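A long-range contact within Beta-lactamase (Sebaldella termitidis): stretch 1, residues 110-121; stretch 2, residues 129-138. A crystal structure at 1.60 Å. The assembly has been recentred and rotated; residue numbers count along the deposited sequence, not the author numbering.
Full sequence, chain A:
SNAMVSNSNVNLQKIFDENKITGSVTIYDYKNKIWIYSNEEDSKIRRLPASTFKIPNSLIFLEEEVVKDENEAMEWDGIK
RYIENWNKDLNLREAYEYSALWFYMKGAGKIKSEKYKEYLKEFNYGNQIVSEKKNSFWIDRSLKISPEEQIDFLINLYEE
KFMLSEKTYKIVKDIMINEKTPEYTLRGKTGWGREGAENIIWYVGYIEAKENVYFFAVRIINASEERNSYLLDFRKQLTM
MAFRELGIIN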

# COMPACT_ATOMS: atom_id res chain seq x y z
N LYS A 110 -0.59 4.09 21.25
CA LYS A 110 -1.55 5.08 21.70
C LYS A 110 -2.98 4.75 21.30
O LYS A 110 -3.88 5.51 21.66
CB LYS A 110 -1.21 6.47 21.14
CG LYS A 110 0.03 7.20 21.71
CD LYS A 110 0.04 8.64 21.17
CE LYS A 110 1.21 9.47 21.66
NZ LYS A 110 2.49 8.76 21.48
N ILE A 111 -3.20 3.70 20.51
CA ILE A 111 -4.51 3.38 19.94
C ILE A 111 -4.95 2.01 20.47
O ILE A 111 -4.23 1.02 20.33
CB ILE A 111 -4.48 3.40 18.41
CG1 ILE A 111 -3.94 4.74 17.90
CG2 ILE A 111 -5.90 3.16 17.83
CD1 ILE A 111 -3.65 4.75 16.40
N LYS A 112 -6.14 1.96 21.07
CA LYS A 112 -6.68 0.68 21.54
C LYS A 112 -7.04 -0.26 20.39
O LYS A 112 -7.45 0.17 19.30
CB LYS A 112 -7.93 0.92 22.38
CG LYS A 112 -7.72 1.73 23.64
CD LYS A 112 -6.95 0.96 24.67
CE LYS A 112 -7.01 1.66 26.02
NZ LYS A 112 -6.26 0.91 27.08
N SER A 113 -6.95 -1.56 20.66
CA SER A 113 -7.32 -2.56 19.66
C SER A 113 -8.75 -2.36 19.13
O SER A 113 -9.01 -2.51 17.93
CB SER A 113 -7.13 -3.96 20.25
OG SER A 113 -7.98 -4.90 19.63
N GLU A 114 -9.72 -2.09 20.01
CA GLU A 114 -11.09 -1.92 19.52
C GLU A 114 -11.21 -0.71 18.59
O GLU A 114 -12.01 -0.72 17.64
CB GLU A 114 -12.05 -1.81 20.69
CG GLU A 114 -13.52 -1.74 20.28
CD GLU A 114 -13.91 -2.84 19.31
OE1 GLU A 114 -13.55 -4.02 19.56
OE2 GLU A 114 -14.57 -2.52 18.30
N LYS A 115 -10.44 0.35 18.84
CA LYS A 115 -10.45 1.50 17.94
C LYS A 115 -9.91 1.12 16.57
O LYS A 115 -10.48 1.51 15.54
CB LYS A 115 -9.65 2.65 18.57
CG LYS A 115 -9.60 3.95 17.79
CD LYS A 115 -10.95 4.60 17.58
CE LYS A 115 -11.60 5.05 18.84
NZ LYS A 115 -12.96 5.60 18.53
N TYR A 116 -8.81 0.36 16.52
CA TYR A 116 -8.32 -0.13 15.25
C TYR A 116 -9.37 -0.96 14.53
O TYR A 116 -9.57 -0.80 13.32
CB TYR A 116 -7.06 -0.97 15.46
CG TYR A 116 -5.75 -0.21 15.26
CD1 TYR A 116 -5.45 0.39 14.05
CD2 TYR A 116 -4.79 -0.15 16.26
CE1 TYR A 116 -4.26 1.06 13.85
CE2 TYR A 116 -3.59 0.51 16.06
CZ TYR A 116 -3.32 1.12 14.85
OH TYR A 116 -2.12 1.79 14.68
N LYS A 117 -10.06 -1.84 15.26
CA LYS A 117 -11.10 -2.65 14.63
C LYS A 117 -12.19 -1.79 14.02
O LYS A 117 -12.72 -2.11 12.95
CB LYS A 117 -11.69 -3.64 15.63
CG LYS A 117 -10.76 -4.82 15.91
CD LYS A 117 -11.32 -5.73 17.00
CE LYS A 117 -10.37 -6.88 17.27
NZ LYS A 117 -10.79 -7.67 18.46
N GLU A 118 -12.52 -0.67 14.68
CA GLU A 118 -13.50 0.27 14.12
C GLU A 118 -13.05 0.81 12.77
O GLU A 118 -13.83 0.87 11.82
CB GLU A 118 -13.75 1.42 15.07
CG GLU A 118 -14.52 1.08 16.31
CD GLU A 118 -14.59 2.28 17.25
OE1 GLU A 118 -14.34 3.42 16.77
OE2 GLU A 118 -14.87 2.08 18.44
N TYR A 119 -11.77 1.22 12.68
CA TYR A 119 -11.24 1.71 11.42
C TYR A 119 -11.16 0.61 10.36
O TYR A 119 -11.44 0.86 9.19
CB TYR A 119 -9.86 2.35 11.64
CG TYR A 119 -9.96 3.76 12.19
CD1 TYR A 119 -10.35 4.81 11.37
CD2 TYR A 119 -9.69 4.03 13.52
CE1 TYR A 119 -10.43 6.10 11.86
CE2 TYR A 119 -9.77 5.32 14.02
CZ TYR A 119 -10.15 6.35 13.19
OH TYR A 119 -10.23 7.62 13.70
N LEU A 120 -10.77 -0.61 10.75
CA LEU A 120 -10.72 -1.69 9.78
C LEU A 120 -12.11 -1.99 9.22
O LEU A 120 -12.23 -2.33 8.03
CB LEU A 120 -10.09 -2.93 10.41
CG LEU A 120 -8.64 -2.75 10.89
CD1 LEU A 120 -8.13 -4.04 11.52
CD2 LEU A 120 -7.66 -2.31 9.81
N LYS A 121 -13.15 -1.80 10.03
CA LYS A 121 -14.53 -1.96 9.54
C LYS A 121 -14.90 -0.82 8.59
O LYS A 121 -15.42 -1.07 7.49
CB LYS A 121 -15.48 -2.02 10.73
CG LYS A 121 -16.95 -2.17 10.35
CD LYS A 121 -17.81 -2.36 11.61
CE LYS A 121 -19.29 -2.05 11.36
NZ LYS A 121 -20.08 -3.24 10.93
N ILE A 129 -8.84 -8.59 10.84
CA ILE A 129 -8.34 -9.28 12.04
C ILE A 129 -7.21 -8.49 12.69
O ILE A 129 -6.24 -8.11 12.03
CB ILE A 129 -7.86 -10.70 11.69
CG1 ILE A 129 -8.92 -11.54 10.98
CG2 ILE A 129 -7.37 -11.42 12.98
CD1 ILE A 129 -10.14 -11.82 11.75
N VAL A 130 -7.31 -8.29 14.01
CA VAL A 130 -6.25 -7.76 14.86
C VAL A 130 -5.90 -8.84 15.88
O VAL A 130 -6.75 -9.22 16.68
CB VAL A 130 -6.69 -6.47 15.57
CG1 VAL A 130 -5.62 -5.93 16.50
CG2 VAL A 130 -7.11 -5.40 14.54
N SER A 131 -4.65 -9.33 15.84
CA SER A 131 -4.15 -10.30 16.81
C SER A 131 -3.96 -9.64 18.18
O SER A 131 -4.32 -8.49 18.40
CB SER A 131 -2.83 -10.89 16.33
OG SER A 131 -1.86 -9.86 16.31
N GLU A 132 -3.35 -10.38 19.11
CA GLU A 132 -3.00 -9.80 20.40
C GLU A 132 -1.78 -8.88 20.28
O GLU A 132 -1.48 -8.16 21.24
CB GLU A 132 -2.75 -10.91 21.43
CG GLU A 132 -1.40 -11.60 21.36
CD GLU A 132 -1.19 -12.49 20.15
OE1 GLU A 132 -2.09 -12.61 19.29
OE2 GLU A 132 -0.08 -13.06 20.06
N LYS A 133 -1.11 -8.89 19.13
CA LYS A 133 0.08 -8.07 18.89
C LYS A 133 -0.42 -6.75 18.32
O LYS A 133 -0.39 -6.50 17.11
CB LYS A 133 1.06 -8.76 17.93
CG LYS A 133 1.52 -10.17 18.32
CD LYS A 133 2.24 -10.85 17.14
CE LYS A 133 1.99 -12.36 17.09
NZ LYS A 133 1.17 -12.80 15.90
N LYS A 134 -0.95 -5.91 19.19
CA LYS A 134 -1.80 -4.84 18.68
C LYS A 134 -0.98 -3.69 18.13
O LYS A 134 -1.56 -2.77 17.56
CB LYS A 134 -2.78 -4.38 19.76
CG LYS A 134 -2.32 -3.30 20.70
CD LYS A 134 -3.40 -2.22 20.78
CE LYS A 134 -3.09 -1.20 21.84
NZ LYS A 134 -1.91 -0.39 21.46
N ASN A 135 0.34 -3.74 18.25
CA ASN A 135 1.25 -2.79 17.62
C ASN A 135 1.96 -3.36 16.40
O ASN A 135 2.88 -2.72 15.89
CB ASN A 135 2.30 -2.32 18.64
CG ASN A 135 3.11 -3.47 19.21
OD1 ASN A 135 2.92 -4.64 18.84
ND2 ASN A 135 4.03 -3.14 20.11
N SER A 136 1.55 -4.54 15.91
CA SER A 136 2.20 -5.11 14.73
C SER A 136 1.31 -6.12 14.00
O SER A 136 1.83 -6.99 13.30
CB SER A 136 3.54 -5.76 15.13
OG SER A 136 3.38 -6.79 16.08
N PHE A 137 -0.00 -6.02 14.13
CA PHE A 137 -0.91 -6.96 13.49
C PHE A 137 -0.86 -6.89 11.97
O PHE A 137 -1.40 -7.80 11.33
CB PHE A 137 -2.35 -6.71 13.96
CG PHE A 137 -2.83 -5.29 13.78
CD1 PHE A 137 -3.44 -4.90 12.60
CD2 PHE A 137 -2.63 -4.34 14.77
CE1 PHE A 137 -3.85 -3.59 12.43
CE2 PHE A 137 -3.05 -3.04 14.57
CZ PHE A 137 -3.65 -2.69 13.40
N TRP A 138 -0.24 -5.87 11.40
CA TRP A 138 -0.16 -5.76 9.96
C TRP A 138 1.06 -6.45 9.38
O TRP A 138 1.17 -6.56 8.16
CB TRP A 138 -0.19 -4.28 9.54
CG TRP A 138 0.89 -3.45 10.09
CD1 TRP A 138 2.07 -3.16 9.48
CD2 TRP A 138 0.89 -2.73 11.33
NE1 TRP A 138 2.81 -2.31 10.25
CE2 TRP A 138 2.13 -2.05 11.41
CE3 TRP A 138 -0.02 -2.60 12.39
CZ2 TRP A 138 2.48 -1.24 12.50
CZ3 TRP A 138 0.35 -1.81 13.48
CH2 TRP A 138 1.58 -1.14 13.51
O HOH W 1 -8.24 -10.01 18.40

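The contact sets the first turns of a helix, residues 113-121, against a segment with no regular helix or strand. The register runs antiparallel in sequence: Ser113 lies nearest Lys134, CA to CA 6.1 Å, and one turn on Lys117 lies nearest Val130, CA to CA 7.0 Å. No clear hydrogen bond joins the two stretches directly; the contact buries 450 Å², both sides summed, and much of what meets is apolar.

The walk begins just before the helix, where Lys134 reaches over the chain. Ile111 turns the end of its own side chain away and offers its backbone instead: its O lies 2.9 Å from Lys134 CE and also 2.9 Å from Lys134 NZ. A carbonyl is a natural resting place for an ammonium group, although the geometry here leaves the bond undecided. Lys112 takes the N-cap position, and its O accepts the first helical hydrogen bond of the stretch from Tyr116 N at 3.1 Å. At Ser113 the aliphatic part of Lys134 passes close by, with Lys134 CD 3.6 Å from Ser113 N and 4.1 Å from Ser113 CB. The lysine thus lays its methylene carbons along the start of the helix.

Glu114 and Lys115 make no contact with the second stretch; Lys115 NZ instead forms a salt bridge with Glu118 OE1 at 3.1 Å, within the helix.

Tyr116, buried and pointing toward the partner, meets Phe137 in an edge-to-face pair. The phenylalanine edge addresses the tyrosine face, with Tyr116 CD1 to Phe137 CZ at 3.6 Å, centroids 4.8 Å apart and planes at 72°. Such a pairing sets the slightly positive ring hydrogens of one ring against the electron-rich face of the other. The tyrosine hydroxyl is satisfied elsewhere in the structure. Less economically, the contact buries Lys134 O without any partner in the model; its neighbour here is Tyr116 CE2, at 4.1 Å.

Lys117 lies at the exposed margin, its CG packing 3.9 Å from Val130 CG2. Its extended chain carries NZ out to a water that donates to Val130 O at 2.4 Å and accepts a weak bond from Lys117 NZ at 3.5 Å.

One turn after Tyr116, Leu120 points toward the partner again. Its CD1 lies 3.5 Å from Val130 CG2 and 4.4 Å from Phe137 CE1, so one methyl touches both apolar residues. The rule is legible: Ser113, Tyr116, Lys117 and Leu120, the i, i+3, i+4 and i+7 positions, line the helix face that receives the irregular segment.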